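Local coordinates for Bak protein (Grouper iridovirus, PDB 5VMN) that inhibits apoptosis of the host cell as a viral Bcl-2 protein, by exclusively sequestering the pro-apoptotic protein Bim, at residues L66-I71 and W110-G116; L74-S78 and L98-F102. All blocks are in the same frame, centred on the assembly; numbering follows the deposited sequence.

Overall arrangement
Both contacts use helix 68-84, the central helix of this all-helical Bcl-2 fold. Contact 1 joins its N-terminal end and the preceding loop to the end of helix 105-113. Contact 2 lies further along the helix and pairs it with helix 88-103. The two centres are about 13 Å apart. Contact 2 is fully buried, about 3 Å from the chain centre, and held by van der Waals packing without polar bonds between its segments. Contact 1 is about 12 Å from that centre and partly buried. It adds one indole hydrogen bond to its aromatic packing, beside the N-cap of helix 68-84. They touch where Phe102 CD1 is 3.6 Å from Ile111 CD1 and Phe102 CZ 4.0 Å from Ile71 CG2.

Contact 1 (L66-I71 and W110-G116); sequences LNWGRI and WIASNGG. With EDO (1,2-ethanediol), chain K; NO3 (nitrate ion), chain D.
Leu66 lies over one face of the Trp110 indole. Its CB is 3.9 Å from the centroid of the five-membered ring and 7° off the ring normal, a CH-pi contact. Leu66 is extended (phi/psi -149/149); it and Trp110 have chi1 t. Asn67 is the N-cap of helix 68-84: its OD1 accepts from Arg70 N at 2.9 Å. The nearest CA pairs are Leu66 with Trp110 (7.8 Å), Asn67 with Asn114 (8.5 Å) and Trp68 with Ile111 (8.7 Å).

Trp110 turns the edge of its six-membered ring to the face of the Trp68 five-membered ring. Centroids are 4.9 Å apart and planes meet at 67°, a T-shaped pair. Trp68 (chi1 m) gives NE1 to Asn114 O at 3.2 Å, and its CH2 is 3.8 Å from Ile111 CG2. Ile71 CD1 reaches Trp110 CZ3 at 3.6 Å. Asn114 ND2 donates to Trp110 O at 2.8 Å.

Asn67-Arg70 match the NWGR signature of BH1, and Trp110-Gly116 matches BH2. As in other Bcl-2 proteins, both probably border the BH3-binding groove. Trp117 of helix 116-122 also meets the Trp68 ring. Ethanediol O2 and O1 accept from Trp68 N (3.0 Å) and Gly69 N (3.1 Å). Asn67 ND2 donates to nitrate O2 (3.1 Å) and O3 (3.2 Å). Both molecules probably come from the crystallisation liquor. The chemistry implies apolar cohesion with one hydrogen bond across, from Trp68 to the Asn114 backbone.

Contact 2 (L74-S78 and L98-F102); sequences LLGIS and LERFF
Helices 68-84 and 88-103 form the central antiparallel hairpin of the Bcl-2 fold, and this contact packs its two arms. Both segments are regular helix. The short axes run at 165° and approach to 12.2 Å, a wide spacing bridged by large apolar side chains. The nearest CA pair is Ser78 with Leu98, at 7.8 Å.

Leu74 comes first, with chi1 t and chi2 p. Its CB points toward the other helix. CD2 sits among three side chains: Phe101 CD2 at 3.5 Å, Leu98 CD2 at 4.2 Å and Phe102 CZ at 4.2 Å. Phe101 (chi1 t) and Phe102 (chi1 m) both bring their rings to Leu74 CD2.

Leu75 starts sideways, but its m,t rotamer brings the tip closer. Its CD2 is 4.1 Å from Leu98 CD2 and 4.0 Å from Phe102 CE2. Leu75 also touches Leu14 of helix 11-16 and Ile27 and Met31 of helix 22-37. Ile53 and Ile56 of helix 53-60 and Ile107 of helix 105-113 also touch side chains of this contact, so it belongs to the hydrophobic core of the bundle.

One turn after Leu74, Ser78 also directs its CB toward the second segment. Leu98, with chi1 at -104° between wells, places CD2 3.7 Å from Ser78 OG. The hydroxyl is satisfied within its own helix: with chi1 m, Ser78 OG donates to Leu74 O at 2.9 Å.

Contact 1 (L66-I71 and W110-G116)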
ATOM      1  N   LEU A  66      13.464   4.710  -2.350  1.00 29.96           N
ATOM      2  CA  LEU A  66      12.294   3.858  -2.236  1.00 28.07           C
ATOM      3  C   LEU A  66      12.771   2.421  -2.334  1.00 29.81           C
ATOM      4  O   LEU A  66      13.764   2.133  -3.007  1.00 28.66           O
ATOM      5  CB  LEU A  66      11.261   4.164  -3.326  1.00 28.44           C
ATOM      6  CG  LEU A  66       9.922   3.424  -3.268  1.00 24.68           C
ATOM      7  CD1 LEU A  66       9.282   3.553  -1.909  1.00 26.16           C
ATOM      8  CD2 LEU A  66       9.010   3.965  -4.376  1.00 26.14           C
ATOM      9  N   ASN A  67      12.066   1.525  -1.657  1.00 25.12           N
ATOM     10  CA  ASN A  67      12.336   0.098  -1.802  1.00 24.41           C
ATOM     11  C   ASN A  67      11.065  -0.642  -1.439  1.00 25.00           C
ATOM     12  O   ASN A  67      10.096  -0.050  -0.963  1.00 23.14           O
ATOM     13  CB  ASN A  67      13.541  -0.340  -0.956  1.00 30.31           C
ATOM     14  CG  ASN A  67      13.344  -0.082   0.546  1.00 29.19           C
ATOM     15  OD1 ASN A  67      12.382  -0.554   1.134  1.00 28.31           O
ATOM     16  ND2 ASN A  67      14.286   0.617   1.163  1.00 30.51           N
ATOM     17  N   TRP A  68      11.042  -1.945  -1.725  1.00 23.55           N
ATOM     18  CA  TRP A  68       9.786  -2.668  -1.559  1.00 23.37           C
ATOM     19  C   TRP A  68       9.384  -2.773  -0.095  1.00 22.60           C
ATOM     20  O   TRP A  68       8.194  -2.817   0.218  1.00 23.85           O
ATOM     21  CB  TRP A  68       9.874  -4.072  -2.182  1.00 25.28           C
ATOM     22  CG  TRP A  68       9.841  -4.041  -3.695  1.00 26.78           C
ATOM     23  CD1 TRP A  68      10.837  -4.402  -4.573  1.00 33.54           C
ATOM     24  CD2 TRP A  68       8.745  -3.606  -4.499  1.00 23.83           C
ATOM     25  NE1 TRP A  68      10.403  -4.214  -5.868  1.00 31.62           N
ATOM     26  CE2 TRP A  68       9.122  -3.750  -5.849  1.00 30.23           C
ATOM     27  CE3 TRP A  68       7.469  -3.141  -4.209  1.00 26.03           C
ATOM     28  CZ2 TRP A  68       8.280  -3.403  -6.893  1.00 31.39           C
ATOM     29  CZ3 TRP A  68       6.630  -2.820  -5.252  1.00 32.33           C
ATOM     30  CH2 TRP A  68       7.043  -2.956  -6.580  1.00 33.19           C
ATOM     31  N   GLY A  69      10.350  -2.817   0.819  1.00 25.41           N
ATOM     32  CA  GLY A  69      10.000  -2.835   2.226  1.00 24.58           C
ATOM     33  C   GLY A  69       9.246  -1.583   2.649  1.00 23.02           C
ATOM     34  O   GLY A  69       8.252  -1.651   3.383  1.00 22.78           O
ATOM     35  N   ARG A  70       9.694  -0.426   2.186  1.00 22.76           N
ATOM     36  CA  ARG A  70       8.969   0.806   2.484  1.00 21.27           C
ATOM     37  C   ARG A  70       7.564   0.778   1.898  1.00 21.10           C
ATOM     38  O   ARG A  70       6.611   1.254   2.532  1.00 20.84           O
ATOM     39  CB  ARG A  70       9.741   2.001   1.946  1.00 22.42           C
ATOM     40  CG  ARG A  70      11.034   2.247   2.656  1.00 25.84           C
ATOM     41  CD  ARG A  70      11.614   3.555   2.228  1.00 27.34           C
ATOM     42  NE  ARG A  70      12.958   3.764   2.734  1.00 28.15           N
ATOM     43  CZ  ARG A  70      13.635   4.895   2.573  1.00 30.97           C
ATOM     44  NH1 ARG A  70      13.077   5.919   1.949  1.00 31.62           N
ATOM     45  NH2 ARG A  70      14.875   4.995   3.017  1.00 32.68           N
ATOM     46  N   ILE A  71       7.405   0.217   0.696  1.00 21.58           N
ATOM     47  CA  ILE A  71       6.075   0.112   0.115  1.00 18.86           C
ATOM     48  C   ILE A  71       5.193  -0.782   0.986  1.00 21.41           C
ATOM     49  O   ILE A  71       4.020  -0.471   1.231  1.00 20.57           O
ATOM     50  CB  ILE A  71       6.175  -0.396  -1.337  1.00 21.57           C
ATOM     51  CG1 ILE A  71       6.684   0.753  -2.204  1.00 25.10           C
ATOM     52  CG2 ILE A  71       4.844  -0.928  -1.818  1.00 23.76           C
ATOM     53  CD1 ILE A  71       6.991   0.385  -3.649  1.00 31.58           C
ATOM     54  N   TRP A 110       9.240   4.073 -10.505  1.00 32.73           N
ATOM     55  CA  TRP A 110      10.097   3.252  -9.656  1.00 31.08           C
ATOM     56  C   TRP A 110       9.609   1.806  -9.665  1.00 31.11           C
ATOM     57  O   TRP A 110      10.400   0.870  -9.834  1.00 32.19           O
ATOM     58  CB  TRP A 110      10.152   3.827  -8.215  1.00 33.78           C
ATOM     59  CG  TRP A 110      11.133   3.054  -7.353  1.00 31.11           C
ATOM     60  CD1 TRP A 110      12.452   3.344  -7.131  1.00 30.74           C
ATOM     61  CD2 TRP A 110      10.874   1.835  -6.668  1.00 27.43           C
ATOM     62  NE1 TRP A 110      13.025   2.378  -6.343  1.00 30.69           N
ATOM     63  CE2 TRP A 110      12.078   1.436  -6.055  1.00 27.80           C
ATOM     64  CE3 TRP A 110       9.747   1.026  -6.529  1.00 26.80           C
ATOM     65  CZ2 TRP A 110      12.184   0.269  -5.334  1.00 28.71           C
ATOM     66  CZ3 TRP A 110       9.856  -0.116  -5.793  1.00 25.92           C
ATOM     67  CH2 TRP A 110      11.065  -0.483  -5.203  1.00 25.41           C
ATOM     68  N   ILE A 111       8.302   1.603  -9.506  1.00 30.02           N
ATOM     69  CA  ILE A 111       7.769   0.249  -9.506  1.00 29.50           C
ATOM     70  C   ILE A 111       8.106  -0.443 -10.818  1.00 30.90           C
ATOM     71  O   ILE A 111       8.532  -1.604 -10.839  1.00 31.06           O
ATOM     72  CB  ILE A 111       6.253   0.277  -9.242  1.00 27.12           C
ATOM     73  CG1 ILE A 111       5.991   0.665  -7.768  1.00 29.75           C
ATOM     74  CG2 ILE A 111       5.625  -1.064  -9.559  1.00 31.66           C
ATOM     75  CD1 ILE A 111       4.522   0.925  -7.469  1.00 36.08           C
ATOM     76  N   ALA A 112       7.930   0.261 -11.930  1.00 32.95           N
ATOM     77  CA  ALA A 112       8.173  -0.360 -13.233  1.00 35.06           C
ATOM     78  C   ALA A 112       9.648  -0.646 -13.475  1.00 39.54           C
ATOM     79  O   ALA A 112       9.982  -1.553 -14.245  1.00 43.92           O
ATOM     80  CB  ALA A 112       7.629   0.542 -14.333  1.00 35.96           C
ATOM     81  N   SER A 113      10.542   0.123 -12.868  1.00 34.07           N
ATOM     82  CA  SER A 113      11.969  -0.094 -13.074  1.00 40.72           C
ATOM     83  C   SER A 113      12.576  -0.997 -12.014  1.00 36.55           C
ATOM     84  O   SER A 113      13.767  -1.291 -12.082  1.00 36.60           O
ATOM     85  CB  SER A 113      12.711   1.257 -13.102  1.00 39.26           C
ATOM     86  OG  SER A 113      12.757   1.831 -11.821  1.00 50.48           O
ATOM     87  N   ASN A 114      11.794  -1.424 -11.020  1.00 29.84           N
ATOM     88  CA  ASN A 114      12.290  -2.302  -9.971  1.00 29.93           C
ATOM     89  C   ASN A 114      11.542  -3.635  -9.974  1.00 32.59           C
ATOM     90  O   ASN A 114      11.377  -4.280  -8.938  1.00 34.94           O
ATOM     91  CB  ASN A 114      12.213  -1.596  -8.617  1.00 31.58           C
ATOM     92  CG  ASN A 114      13.318  -0.574  -8.462  1.00 35.64           C
ATOM     93  OD1 ASN A 114      14.378  -0.865  -7.913  1.00 36.33           O
ATOM     94  ND2 ASN A 114      13.099   0.611  -8.998  1.00 34.33           N
ATOM     95  N   GLY A 115      11.088  -4.052 -11.149  1.00 30.26           N
ATOM     96  CA  GLY A 115      10.591  -5.399 -11.350  1.00 34.77           C
ATOM     97  C   GLY A 115       9.098  -5.579 -11.216  1.00 31.52           C
ATOM     98  O   GLY A 115       8.611  -6.705 -11.373  1.00 31.08           O
ATOM     99  N   GLY A 116       8.353  -4.512 -10.947  1.00 31.68           N
ATOM    100  CA  GLY A 116       6.916  -4.602 -10.833  1.00 31.41           C
ATOM    101  C   GLY A 116       6.479  -5.271  -9.540  1.00 32.13           C
ATOM    102  O   GLY A 116       7.276  -5.775  -8.751  1.00 25.87           O
TER
HETATM  103  C1  EDO K 210      14.062  -4.213  -1.101  1.00 56.49           C
HETATM  104  O1  EDO K 210      13.176  -3.719  -0.054  1.00 47.70           O
HETATM  105  C2  EDO K 210      13.547  -4.043  -2.538  1.00 50.73           C
HETATM  106  O2  EDO K 210      13.622  -2.707  -3.118  1.00 39.41           O
HETATM  107  N   NO3 D 203      17.017   2.466  -0.230  1.00 54.45           N
HETATM  108  O1  NO3 D 203      17.905   3.240  -0.697  1.00 56.52           O
HETATM  109  O2  NO3 D 203      16.837   2.378   1.016  1.00 56.27           O
HETATM  110  O3  NO3 D 203      16.316   1.770  -1.019  1.00 48.37           O

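Contact 2 (L74-S78 and L98-F102)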
ATOM      1  N   LEU A  74       4.033   1.052   3.999  1.00 20.40           N
ATOM      2  CA  LEU A  74       2.919   1.949   3.688  1.00 20.88           C
ATOM      3  C   LEU A  74       1.613   1.177   3.568  1.00 21.00           C
ATOM      4  O   LEU A  74       0.561   1.603   4.082  1.00 20.61           O
ATOM      5  CB  LEU A  74       3.220   2.713   2.395  1.00 20.86           C
ATOM      6  CG  LEU A  74       2.051   3.551   1.886  1.00 21.57           C
ATOM      7  CD1 LEU A  74       1.744   4.675   2.863  1.00 24.83           C
ATOM      8  CD2 LEU A  74       2.348   4.088   0.478  1.00 25.76           C
ATOM      9  N   LEU A  75       1.642   0.037   2.880  1.00 19.16           N
ATOM     10  CA  LEU A  75       0.431  -0.750   2.775  1.00 19.57           C
ATOM     11  C   LEU A  75      -0.033  -1.223   4.151  1.00 18.10           C
ATOM     12  O   LEU A  75      -1.236  -1.240   4.430  1.00 20.54           O
ATOM     13  CB  LEU A  75       0.665  -1.938   1.831  1.00 18.72           C
ATOM     14  CG  LEU A  75       0.980  -1.586   0.383  1.00 20.62           C
ATOM     15  CD1 LEU A  75       1.231  -2.876  -0.393  1.00 23.06           C
ATOM     16  CD2 LEU A  75      -0.151  -0.839  -0.240  1.00 22.55           C
ATOM     17  N   GLY A  76       0.893  -1.665   4.997  1.00 18.38           N
ATOM     18  CA  GLY A  76       0.501  -2.187   6.289  1.00 19.36           C
ATOM     19  C   GLY A  76      -0.128  -1.122   7.162  1.00 22.43           C
ATOM     20  O   GLY A  76      -1.049  -1.401   7.926  1.00 20.29           O
ATOM     21  N   ILE A  77       0.404   0.096   7.097  1.00 18.45           N
ATOM     22  CA  ILE A  77      -0.212   1.230   7.800  1.00 20.11           C
ATOM     23  C   ILE A  77      -1.601   1.499   7.234  1.00 22.33           C
ATOM     24  O   ILE A  77      -2.573   1.702   7.974  1.00 21.68           O
ATOM     25  CB  ILE A  77       0.688   2.471   7.692  1.00 20.75           C
ATOM     26  CG1 ILE A  77       1.968   2.273   8.487  1.00 23.77           C
ATOM     27  CG2 ILE A  77      -0.028   3.731   8.242  1.00 22.90           C
ATOM     28  CD1 ILE A  77       3.020   3.238   8.110  1.00 32.32           C
ATOM     29  N   SER A  78      -1.717   1.516   5.911  1.00 21.23           N
ATOM     30  CA  SER A  78      -3.024   1.722   5.309  1.00 21.22           C
ATOM     31  C   SER A  78      -4.021   0.665   5.774  1.00 21.84           C
ATOM     32  O   SER A  78      -5.199   0.968   6.000  1.00 22.41           O
ATOM     33  CB  SER A  78      -2.917   1.714   3.780  1.00 24.88           C
ATOM     34  OG  SER A  78      -2.007   2.716   3.356  1.00 26.08           O
ATOM     35  N   LEU A  98      -4.444   5.880  -1.325  1.00 29.88           N
ATOM     36  CA  LEU A  98      -3.416   4.930  -1.754  1.00 28.27           C
ATOM     37  C   LEU A  98      -3.213   4.979  -3.255  1.00 31.21           C
ATOM     38  O   LEU A  98      -2.080   5.061  -3.744  1.00 33.38           O
ATOM     39  CB  LEU A  98      -3.809   3.513  -1.358  1.00 38.76           C
ATOM     40  CG  LEU A  98      -3.135   2.864  -0.190  1.00 42.45           C
ATOM     41  CD1 LEU A  98      -3.578   1.428  -0.143  1.00 36.93           C
ATOM     42  CD2 LEU A  98      -1.650   2.952  -0.283  1.00 29.37           C
ATOM     43  N   GLU A  99      -4.310   4.912  -4.010  1.00 31.42           N
ATOM     44  CA  GLU A  99      -4.195   4.957  -5.462  1.00 36.49           C
ATOM     45  C   GLU A  99      -3.491   6.229  -5.910  1.00 38.12           C
ATOM     46  O   GLU A  99      -2.630   6.190  -6.800  1.00 35.92           O
ATOM     47  CB  GLU A  99      -5.578   4.845  -6.095  1.00 41.10           C
ATOM     48  CG  GLU A  99      -6.231   3.494  -5.848  1.00 42.75           C
ATOM     49  CD  GLU A  99      -7.728   3.482  -6.112  1.00 64.74           C
ATOM     50  OE1 GLU A  99      -8.374   4.541  -5.995  1.00 60.02           O
ATOM     51  OE2 GLU A  99      -8.263   2.403  -6.432  1.00 73.29           O
ATOM     52  N   ARG A 100      -3.834   7.367  -5.293  1.00 35.58           N
ATOM     53  CA  ARG A 100      -3.220   8.632  -5.669  1.00 37.47           C
ATOM     54  C   ARG A 100      -1.713   8.584  -5.449  1.00 34.45           C
ATOM     55  O   ARG A 100      -0.940   9.087  -6.278  1.00 37.33           O
ATOM     56  CB  ARG A 100      -3.871   9.778  -4.870  1.00 45.95           C
ATOM     57  CG  ARG A 100      -4.004  11.121  -5.566  1.00 65.95           C
ATOM     58  CD  ARG A 100      -5.160  11.956  -4.968  1.00 57.77           C
ATOM     59  NE  ARG A 100      -5.118  11.937  -3.504  1.00 73.92           N
ATOM     60  CZ  ARG A 100      -6.147  11.674  -2.692  1.00 72.57           C
ATOM     61  NH1 ARG A 100      -7.363  11.411  -3.162  1.00 73.20           N
ATOM     62  NH2 ARG A 100      -5.950  11.681  -1.379  1.00 69.55           N
ATOM     63  N   PHE A 101      -1.272   7.976  -4.344  1.00 30.30           N
ATOM     64  CA  PHE A 101       0.159   7.885  -4.092  1.00 28.09           C
ATOM     65  C   PHE A 101       0.850   7.105  -5.201  1.00 31.75           C
ATOM     66  O   PHE A 101       1.892   7.527  -5.716  1.00 30.62           O
ATOM     67  CB  PHE A 101       0.440   7.218  -2.743  1.00 27.32           C
ATOM     68  CG  PHE A 101       1.902   6.928  -2.518  1.00 26.59           C
ATOM     69  CD1 PHE A 101       2.774   7.959  -2.223  1.00 27.66           C
ATOM     70  CD2 PHE A 101       2.407   5.651  -2.670  1.00 27.18           C
ATOM     71  CE1 PHE A 101       4.111   7.726  -2.040  1.00 29.28           C
ATOM     72  CE2 PHE A 101       3.756   5.399  -2.475  1.00 27.00           C
ATOM     73  CZ  PHE A 101       4.611   6.447  -2.164  1.00 24.77           C
ATOM     74  N   PHE A 102       0.300   5.946  -5.560  1.00 31.02           N
ATOM     75  CA  PHE A 102       0.998   5.067  -6.494  1.00 30.65           C
ATOM     76  C   PHE A 102       0.901   5.567  -7.927  1.00 37.05           C
ATOM     77  O   PHE A 102       1.710   5.169  -8.772  1.00 37.06           O
ATOM     78  CB  PHE A 102       0.464   3.633  -6.385  1.00 28.00           C
ATOM     79  CG  PHE A 102       0.965   2.908  -5.166  1.00 26.42           C
ATOM     80  CD1 PHE A 102       2.286   2.500  -5.082  1.00 26.38           C
ATOM     81  CD2 PHE A 102       0.137   2.677  -4.096  1.00 28.30           C
ATOM     82  CE1 PHE A 102       2.764   1.873  -3.961  1.00 29.60           C
ATOM     83  CE2 PHE A 102       0.602   2.019  -2.979  1.00 27.91           C
ATOM     84  CZ  PHE A 102       1.931   1.641  -2.892  1.00 29.05           C
TER